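PDB 6KXD: ketosynthase from Streptomyces sp. MSC090213JE08, which probably serves as the chain length factor partner of a ketosynthase in the highly reducing type II polyketide synthase that makes ishigamide. Local coordinates for residues T48-A52 against S62-T66; A109-L113 against R196-Y200; E126-F131 against R148-G152. One frame throughout, in Å; residues are numbered along the deposited sequence.

How the contacts relate
None of the three contacts lies deep in the core: each is partly buried, about 20 Å from the centre of the chain. Contacts 1 and 2 reach the same branched sheet on opposite sides of that centre, 37 Å apart between centres. Contact 1 is a hairpin with paired backbones and an outer salt bridge; contact 2 joins a loop to the start of a strand through a shared carbonyl and a water. Contact 3, nested within the chain loop that contact 2 closes, instead sets a helix against a short helical turn, mainly through side chains of the helix, which reach side chains and backbone of the turn. Contacts 2 and 3 both have residues that meet the neighbouring ketosynthase chain; contact 1 touches no other chain.

Contact 1 (T48-A52 against S62-T66); sequences TAVKA and SDVCT
Val64 packs its CG2 methyl against the opposite strand, 3.7 Å from CB of Ala52 and 4.2 Å from CG2 of Val50. Both valines take the m rotamer, and their beta-branched side chains suit the extended backbone; they share one face of the sheet, where Val64 is buried and also touches Phe208. The paired residues are antiparallel, but the end-to-end directions of the segments are 125° apart, well short of 180°; Thr48 and Ser62, with psi of -11° and -22°, are not extended. Val50 and Val64 form a hydrogen-bonded pair, CA to CA 5.5 Å: Val50 N donates to Val64 O and Val64 N to Val50 O, each at 2.7 Å. Next to it, Lys51 and Asp63 make a non-hydrogen-bonded pair with their CA atoms 4.7 Å apart. Ladder bonding continues with Ala52 N to Ser62 O at 2.6 Å. CA-H...O contacts reinforce it, with Asp63 CA to Val50 O, Lys51 CA to Ser62 O and Ala49 CA to Val64 O all at 3.4 Å. On the other face, Lys51 (chi1 and chi2 m, chi3 t) bends its long chain so that NZ meets Asp63 OD1 at 2.5 Å, a very short salt bridge; opposite charges suit this accessible cross-strand position. Where the pairing ends, Ala49 CB lies 4.1 Å from Cys65 SG, and Thr48, chi1 p, directs OG1 to the carbonyl of Leu324. Cys65 bonds through its backbone to Leu229, linking strand 63-65 in parallel to strand 229-240. This is a small antiparallel beta hairpin, strands 50-51 and 63-65, attached to the branched sheet of a thiolase-fold ketosynthase domain.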
loop_
_atom_site.group_PDB
_atom_site.type_symbol
_atom_site.label_atom_id
_atom_site.label_comp_id
_atom_site.label_asym_id
_atom_site.label_seq_id
_atom_site.Cartn_x
_atom_site.Cartn_y
_atom_site.Cartn_z
ATOM N N THR B 48 16.279 9.577 23.786
ATOM C CA THR B 48 15.929 8.155 23.661
ATOM C C THR B 48 17.085 7.318 23.104
ATOM O O THR B 48 17.028 6.091 23.145
ATOM C CB THR B 48 14.654 7.977 22.823
ATOM O OG1 THR B 48 14.909 8.290 21.453
ATOM C CG2 THR B 48 13.518 8.829 23.333
ATOM N N ALA B 49 18.125 7.982 22.601
ATOM C CA ALA B 49 19.231 7.323 21.990
ATOM C C ALA B 49 19.884 6.424 23.045
ATOM O O ALA B 49 20.022 6.809 24.178
ATOM C CB ALA B 49 20.204 8.328 21.413
ATOM N N VAL B 50 20.164 5.185 22.656
ATOM C CA VAL B 50 20.933 4.246 23.455
ATOM C C VAL B 50 21.940 3.615 22.508
ATOM O O VAL B 50 21.839 3.782 21.284
ATOM C CB VAL B 50 20.057 3.161 24.120
ATOM C CG1 VAL B 50 19.061 3.761 25.105
ATOM C CG2 VAL B 50 19.357 2.290 23.070
ATOM N N LYS B 51 22.901 2.917 23.107
ATOM C CA LYS B 51 23.864 2.124 22.421
ATOM C C LYS B 51 23.159 0.864 21.950
ATOM O O LYS B 51 22.386 0.271 22.699
ATOM C CB LYS B 51 25.034 1.818 23.359
ATOM C CG LYS B 51 25.926 3.023 23.619
ATOM C CD LYS B 51 26.633 3.513 22.378
ATOM C CE LYS B 51 27.602 4.644 22.639
ATOM N NZ LYS B 51 27.474 5.708 21.619
ATOM N N ALA B 52 23.421 0.483 20.705
ATOM C CA ALA B 52 22.634 -0.556 20.056
ATOM C C ALA B 52 23.003 -1.896 20.686
ATOM O O ALA B 52 24.145 -2.089 21.096
ATOM C CB ALA B 52 22.882 -0.558 18.577
ATOM N N SER B 62 26.405 3.176 16.265
ATOM C CA SER B 62 26.189 2.424 17.488
ATOM C C SER B 62 24.968 2.975 18.216
ATOM O O SER B 62 24.406 2.300 19.061
ATOM C CB SER B 62 27.412 2.474 18.372
ATOM O OG SER B 62 27.793 3.826 18.613
ATOM N N ASP B 63 24.621 4.230 17.913
ATOM C CA ASP B 63 23.574 4.924 18.602
ATOM C C ASP B 63 22.246 4.641 17.879
ATOM O O ASP B 63 22.167 4.768 16.653
ATOM C CB ASP B 63 23.904 6.409 18.677
ATOM C CG ASP B 63 25.010 6.708 19.683
ATOM O OD1 ASP B 63 25.211 5.875 20.587
ATOM O OD2 ASP B 63 25.615 7.786 19.584
ATOM N N VAL B 64 21.233 4.240 18.655
ATOM C CA VAL B 64 19.914 3.888 18.117
ATOM C C VAL B 64 18.828 4.314 19.107
ATOM O O VAL B 64 19.003 4.330 20.333
ATOM C CB VAL B 64 19.789 2.391 17.772
ATOM C CG1 VAL B 64 20.770 1.947 16.698
ATOM C CG2 VAL B 64 19.893 1.498 18.992
ATOM N N CYS B 65 17.648 4.600 18.548
ATOM C CA CYS B 65 16.498 4.894 19.321
ATOM C C CYS B 65 15.517 3.732 19.179
ATOM O O CYS B 65 14.524 3.810 18.438
ATOM C CB CYS B 65 15.862 6.216 18.915
ATOM S SG CYS B 65 17.010 7.612 19.020
ATOM N N THR B 66 15.834 2.644 19.879
ATOM C CA THR B 66 14.989 1.481 19.898
ATOM C C THR B 66 13.937 1.676 20.992
ATOM O O THR B 66 14.077 2.511 21.913
ATOM C CB THR B 66 15.801 0.196 20.151
ATOM O OG1 THR B 66 16.724 0.531 21.176
ATOM C CG2 THR B 66 16.538 -0.333 18.939
#

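Contact 2 (A109-L113 against R196-Y200); sequences ATDEL and RATKY
Segments 109-113 and 196-199 run nearly opposite, 167° apart, just where the parallel strands 114-119 and 199-206 of this thiolase-fold domain begin. The first is irregular, extended from Ala109 to Asp111 and then turning at Glu112 and Leu113; the second is turn-like at Arg196 and Thr198 and becomes strand at 199-200. At their closest, the CA atoms of Leu113 and Ala197 are 4.5 Å apart. Leu113 O starts the pairing, accepting from Thr198 N at 2.8 Å and, weakly, from Lys199 N at 3.4 Å; Lys199 then bonds to Gly115. Before it comes an Asx turn, in which Asp111 OD1 (chi1 p) accepts from Leu113 N at 2.8 Å; aspartate suits the bend because its short carboxylate reaches back to the backbone. Leu113, mt, has CB 3.8 Å from Thr198 OG1 and CD2 4.1 Å from Arg196 O. The CA-to-CB bond of Arg196 points away from 109-113, and its guanidinium forms salt bridges with Asp182 and Asp287 of the neighbouring ketosynthase chain. Lys199, long enough to span the gap (chi1 m, chi2 t, chi3 -145°, chi4 p), brings NZ to Ala109 O at 2.9 Å, a weak bond; Asp111 OD2 stays 4.5 Å from NZ, beyond a salt bridge. One water donates to Asp111 OD1 at 2.6 Å, accepts from Lys199 NZ at 3.0 Å and is bonded to Thr198 OG1 at 2.6 Å.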
loop_
_atom_site.group_PDB
_atom_site.type_symbol
_atom_site.label_atom_id
_atom_site.label_comp_id
_atom_site.label_asym_id
_atom_site.label_seq_id
_atom_site.Cartn_x
_atom_site.Cartn_y
_atom_site.Cartn_z
ATOM N N ALA B 109 -15.164 -0.429 20.908
ATOM C CA ALA B 109 -16.069 -1.362 20.284
ATOM C C ALA B 109 -15.710 -1.378 18.806
ATOM O O ALA B 109 -15.775 -0.356 18.150
ATOM C CB ALA B 109 -17.499 -0.939 20.485
ATOM N N THR B 110 -15.283 -2.529 18.327
ATOM C CA THR B 110 -14.991 -2.660 16.902
ATOM C C THR B 110 -16.011 -3.608 16.286
ATOM O O THR B 110 -16.641 -4.403 16.964
ATOM C CB THR B 110 -13.556 -3.142 16.688
ATOM O OG1 THR B 110 -13.456 -4.391 17.355
ATOM C CG2 THR B 110 -12.488 -2.205 17.217
ATOM N N ASP B 111 -16.195 -3.475 14.982
ATOM C CA ASP B 111 -17.026 -4.400 14.242
ATOM C C ASP B 111 -16.472 -4.540 12.829
ATOM O O ASP B 111 -15.401 -4.035 12.512
ATOM C CB ASP B 111 -18.476 -3.918 14.285
ATOM C CG ASP B 111 -18.713 -2.513 13.755
ATOM O OD1 ASP B 111 -17.917 -2.010 12.914
ATOM O OD2 ASP B 111 -19.717 -1.908 14.186
ATOM N N GLU B 112 -17.267 -5.158 11.953
ATOM C CA GLU B 112 -16.893 -5.390 10.608
ATOM C C GLU B 112 -16.798 -4.078 9.817
ATOM O O GLU B 112 -16.373 -4.130 8.680
ATOM C CB GLU B 112 -17.874 -6.415 10.011
ATOM C CG GLU B 112 -19.265 -5.867 9.712
ATOM C CD GLU B 112 -20.170 -5.674 10.925
ATOM O OE1 GLU B 112 -19.770 -6.114 12.063
ATOM O OE2 GLU B 112 -21.261 -5.053 10.750
ATOM N N LEU B 113 -17.226 -2.919 10.371
ATOM C CA LEU B 113 -17.092 -1.620 9.709
ATOM C C LEU B 113 -15.961 -0.794 10.344
ATOM O O LEU B 113 -15.860 0.431 10.135
ATOM C CB LEU B 113 -18.427 -0.880 9.783
ATOM C CG LEU B 113 -19.524 -1.430 8.865
ATOM C CD1 LEU B 113 -20.734 -0.496 8.896
ATOM C CD2 LEU B 113 -18.999 -1.628 7.441
ATOM N N ARG B 196 -17.306 3.323 3.913
ATOM C CA ARG B 196 -16.680 2.005 3.826
ATOM C C ARG B 196 -16.270 1.502 5.213
ATOM O O ARG B 196 -15.997 0.327 5.416
ATOM C CB ARG B 196 -15.480 2.062 2.874
ATOM C CG ARG B 196 -15.655 1.197 1.645
ATOM C CD ARG B 196 -14.600 1.445 0.602
ATOM N NE ARG B 196 -15.168 2.173 -0.496
ATOM C CZ ARG B 196 -16.071 1.674 -1.340
ATOM N NH1 ARG B 196 -16.520 0.440 -1.175
ATOM N NH2 ARG B 196 -16.480 2.409 -2.358
ATOM N N ALA B 197 -16.259 2.417 6.180
ATOM C CA ALA B 197 -15.919 2.159 7.560
ATOM C C ALA B 197 -16.570 3.261 8.391
ATOM O O ALA B 197 -16.687 4.360 7.911
ATOM C CB ALA B 197 -14.406 2.161 7.742
ATOM N N THR B 198 -16.983 2.933 9.617
ATOM C CA THR B 198 -17.478 3.908 10.604
ATOM C C THR B 198 -16.353 4.302 11.564
ATOM O O THR B 198 -16.396 5.331 12.197
ATOM C CB THR B 198 -18.662 3.298 11.368
ATOM O OG1 THR B 198 -18.203 2.127 12.061
ATOM C CG2 THR B 198 -19.772 2.927 10.402
ATOM N N LYS B 199 -15.391 3.401 11.760
ATOM C CA LYS B 199 -14.265 3.662 12.609
ATOM C C LYS B 199 -13.016 3.107 11.904
ATOM O O LYS B 199 -13.096 2.194 11.090
ATOM C CB LYS B 199 -14.329 2.942 13.952
ATOM C CG LYS B 199 -15.452 3.319 14.896
ATOM C CD LYS B 199 -15.203 2.741 16.277
ATOM C CE LYS B 199 -16.479 2.320 16.972
ATOM N NZ LYS B 199 -17.148 1.238 16.198
ATOM N N TYR B 200 -11.867 3.668 12.246
ATOM C CA TYR B 200 -10.619 3.281 11.629
ATOM C C TYR B 200 -9.524 3.283 12.658
ATOM O O TYR B 200 -9.429 4.200 13.473
ATOM C CB TYR B 200 -10.180 4.232 10.515
ATOM C CG TYR B 200 -10.155 3.593 9.165
ATOM C CD1 TYR B 200 -9.106 2.751 8.764
ATOM C CD2 TYR B 200 -11.190 3.807 8.287
ATOM C CE1 TYR B 200 -9.115 2.157 7.510
ATOM C CE2 TYR B 200 -11.207 3.231 7.030
ATOM C CZ TYR B 200 -10.160 2.414 6.636
ATOM O OH TYR B 200 -10.271 1.864 5.401
HETATM O O HOH W 1 -16.802 0.288 13.349
#

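Contact 3 (E126-F131 against R148-G152); sequences ENVTDF and RIPFG
Glu126 opens a regular helical segment within helix 125-137, and its aliphatic CG lies 3.9 Å from Arg148 NH2. The next residue, Asn127, makes the nearest backbone approach, with its CA 5.6 Å from that of Gly152. In its t rotamer it extends an amide into the gap: ND2 donates to Arg148 O at 2.8 Å and to a water at 3.0 Å, and the same water accepts from Arg148 NE at 2.6 Å. Asparagine suits this spot because one amide group can give both hydrogens. Its OD1 sits 3.2 Å from Gly152 CA, and a CB there would clash with that oxygen, so glycine fits the close approach. One turn on, Asp130 (chi1 m) points toward the second segment, and OD2 takes Arg148 NH2 at 2.8 Å and, more weakly, NH1 at 3.3 Å in a salt bridge at the guanidinium edge. Arg148 reaches it by a curled chain, chi1 to chi3 all m. Phe131, chi1 t, ends the segment with its ring edge against Ile149, CE2 to CG1 4.0 Å; beside them, Ala206 and Leu207 of the neighbouring ketosynthase chain pack on Phe131 and Ile149 respectively. Directional polar bonds and a water thus fix how Arg148 and Asn127 meet, which sets the weakly bonded turn 149-152 against the helix, while the less directional Phe131-Ile149 pair lies where the neighbouring chain packs.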
loop_
_atom_site.group_PDB
_atom_site.type_symbol
_atom_site.label_atom_id
_atom_site.label_comp_id
_atom_site.label_asym_id
_atom_site.label_seq_id
_atom_site.Cartn_x
_atom_site.Cartn_y
_atom_site.Cartn_z
ATOM N N GLU B 126 14.191 -6.620 7.736
ATOM C CA GLU B 126 14.872 -7.715 8.416
ATOM C C GLU B 126 14.377 -9.059 7.854
ATOM O O GLU B 126 15.183 -9.964 7.560
ATOM C CB GLU B 126 14.664 -7.677 9.919
ATOM C CG GLU B 126 15.345 -8.838 10.642
ATOM C CD GLU B 126 15.257 -8.766 12.148
ATOM O OE1 GLU B 126 14.349 -8.097 12.661
ATOM O OE2 GLU B 126 16.097 -9.388 12.804
ATOM N N ASN B 127 13.060 -9.198 7.674
ATOM C CA ASN B 127 12.495 -10.433 7.200
ATOM C C ASN B 127 13.009 -10.736 5.780
ATOM O O ASN B 127 13.495 -11.864 5.491
ATOM C CB ASN B 127 10.967 -10.400 7.270
ATOM C CG ASN B 127 10.334 -11.660 6.765
ATOM O OD1 ASN B 127 10.375 -11.909 5.580
ATOM N ND2 ASN B 127 9.735 -12.434 7.657
ATOM N N VAL B 128 12.923 -9.741 4.892
ATOM C CA VAL B 128 13.126 -9.966 3.504
ATOM C C VAL B 128 14.624 -10.215 3.262
ATOM O O VAL B 128 14.953 -11.034 2.414
ATOM C CB VAL B 128 12.589 -8.820 2.644
ATOM C CG1 VAL B 128 13.370 -7.546 2.864
ATOM C CG2 VAL B 128 12.593 -9.198 1.171
ATOM N N THR B 129 15.472 -9.504 3.982
ATOM C CA THR B 129 16.920 -9.621 3.824
ATOM C C THR B 129 17.416 -10.924 4.452
ATOM O O THR B 129 18.321 -11.536 3.954
ATOM C CB THR B 129 17.726 -8.456 4.405
ATOM O OG1 THR B 129 17.547 -8.275 5.807
ATOM C CG2 THR B 129 17.447 -7.172 3.653
ATOM N N ASP B 130 16.793 -11.351 5.546
ATOM C CA ASP B 130 17.126 -12.661 6.120
ATOM C C ASP B 130 16.736 -13.756 5.125
ATOM O O ASP B 130 17.511 -14.676 4.906
ATOM C CB ASP B 130 16.495 -12.879 7.493
ATOM C CG ASP B 130 17.142 -12.132 8.640
ATOM O OD1 ASP B 130 18.224 -11.510 8.459
ATOM O OD2 ASP B 130 16.525 -12.155 9.723
ATOM N N PHE B 131 15.540 -13.658 4.532
ATOM C CA PHE B 131 15.031 -14.583 3.569
ATOM C C PHE B 131 16.016 -14.649 2.399
ATOM O O PHE B 131 16.442 -15.719 1.949
ATOM C CB PHE B 131 13.644 -14.167 3.106
ATOM C CG PHE B 131 13.033 -14.951 1.977
ATOM C CD1 PHE B 131 13.355 -14.709 0.653
ATOM C CD2 PHE B 131 12.078 -15.919 2.242
ATOM C CE1 PHE B 131 12.760 -15.428 -0.369
ATOM C CE2 PHE B 131 11.455 -16.606 1.213
ATOM C CZ PHE B 131 11.800 -16.376 -0.088
ATOM N N ARG B 148 9.131 -17.968 8.644
ATOM C CA ARG B 148 9.254 -16.475 8.564
ATOM C C ARG B 148 8.427 -15.934 7.398
ATOM O O ARG B 148 8.128 -14.730 7.384
ATOM C CB ARG B 148 10.708 -16.012 8.424
ATOM C CG ARG B 148 11.618 -16.276 9.617
ATOM C CD ARG B 148 11.614 -15.279 10.750
ATOM N NE ARG B 148 12.128 -13.959 10.406
ATOM C CZ ARG B 148 13.417 -13.635 10.295
ATOM N NH1 ARG B 148 14.346 -14.572 10.332
ATOM N NH2 ARG B 148 13.772 -12.370 10.132
ATOM N N ILE B 149 8.026 -16.784 6.445
ATOM C CA ILE B 149 7.441 -16.324 5.191
ATOM C C ILE B 149 6.136 -15.550 5.407
ATOM O O ILE B 149 5.936 -14.490 4.832
ATOM C CB ILE B 149 7.270 -17.520 4.222
ATOM C CG1 ILE B 149 8.630 -17.980 3.681
ATOM C CG2 ILE B 149 6.306 -17.188 3.103
ATOM C CD1 ILE B 149 8.539 -19.102 2.665
ATOM N N PRO B 150 5.179 -16.024 6.228
ATOM C CA PRO B 150 3.932 -15.272 6.414
ATOM C C PRO B 150 4.230 -13.799 6.789
ATOM O O PRO B 150 3.706 -12.794 6.169
ATOM C CB PRO B 150 3.212 -16.086 7.504
ATOM C CG PRO B 150 3.800 -17.483 7.410
ATOM C CD PRO B 150 5.239 -17.287 6.973
ATOM N N PHE B 151 5.224 -13.630 7.654
ATOM C CA PHE B 151 5.536 -12.358 8.247
ATOM C C PHE B 151 6.105 -11.372 7.221
ATOM O O PHE B 151 6.102 -10.193 7.474
ATOM C CB PHE B 151 6.485 -12.560 9.430
ATOM C CG PHE B 151 5.861 -13.377 10.525
ATOM C CD1 PHE B 151 4.923 -12.812 11.378
ATOM C CD2 PHE B 151 6.199 -14.710 10.705
ATOM C CE1 PHE B 151 4.335 -13.567 12.383
ATOM C CE2 PHE B 151 5.617 -15.456 11.721
ATOM C CZ PHE B 151 4.682 -14.887 12.559
ATOM N N GLY B 152 6.589 -11.864 6.076
ATOM C CA GLY B 152 7.314 -11.071 5.109
ATOM C C GLY B 152 6.411 -10.117 4.335
ATOM O O GLY B 152 6.850 -9.059 3.879
HETATM O O HOH W 2 10.043 -12.455 10.660
#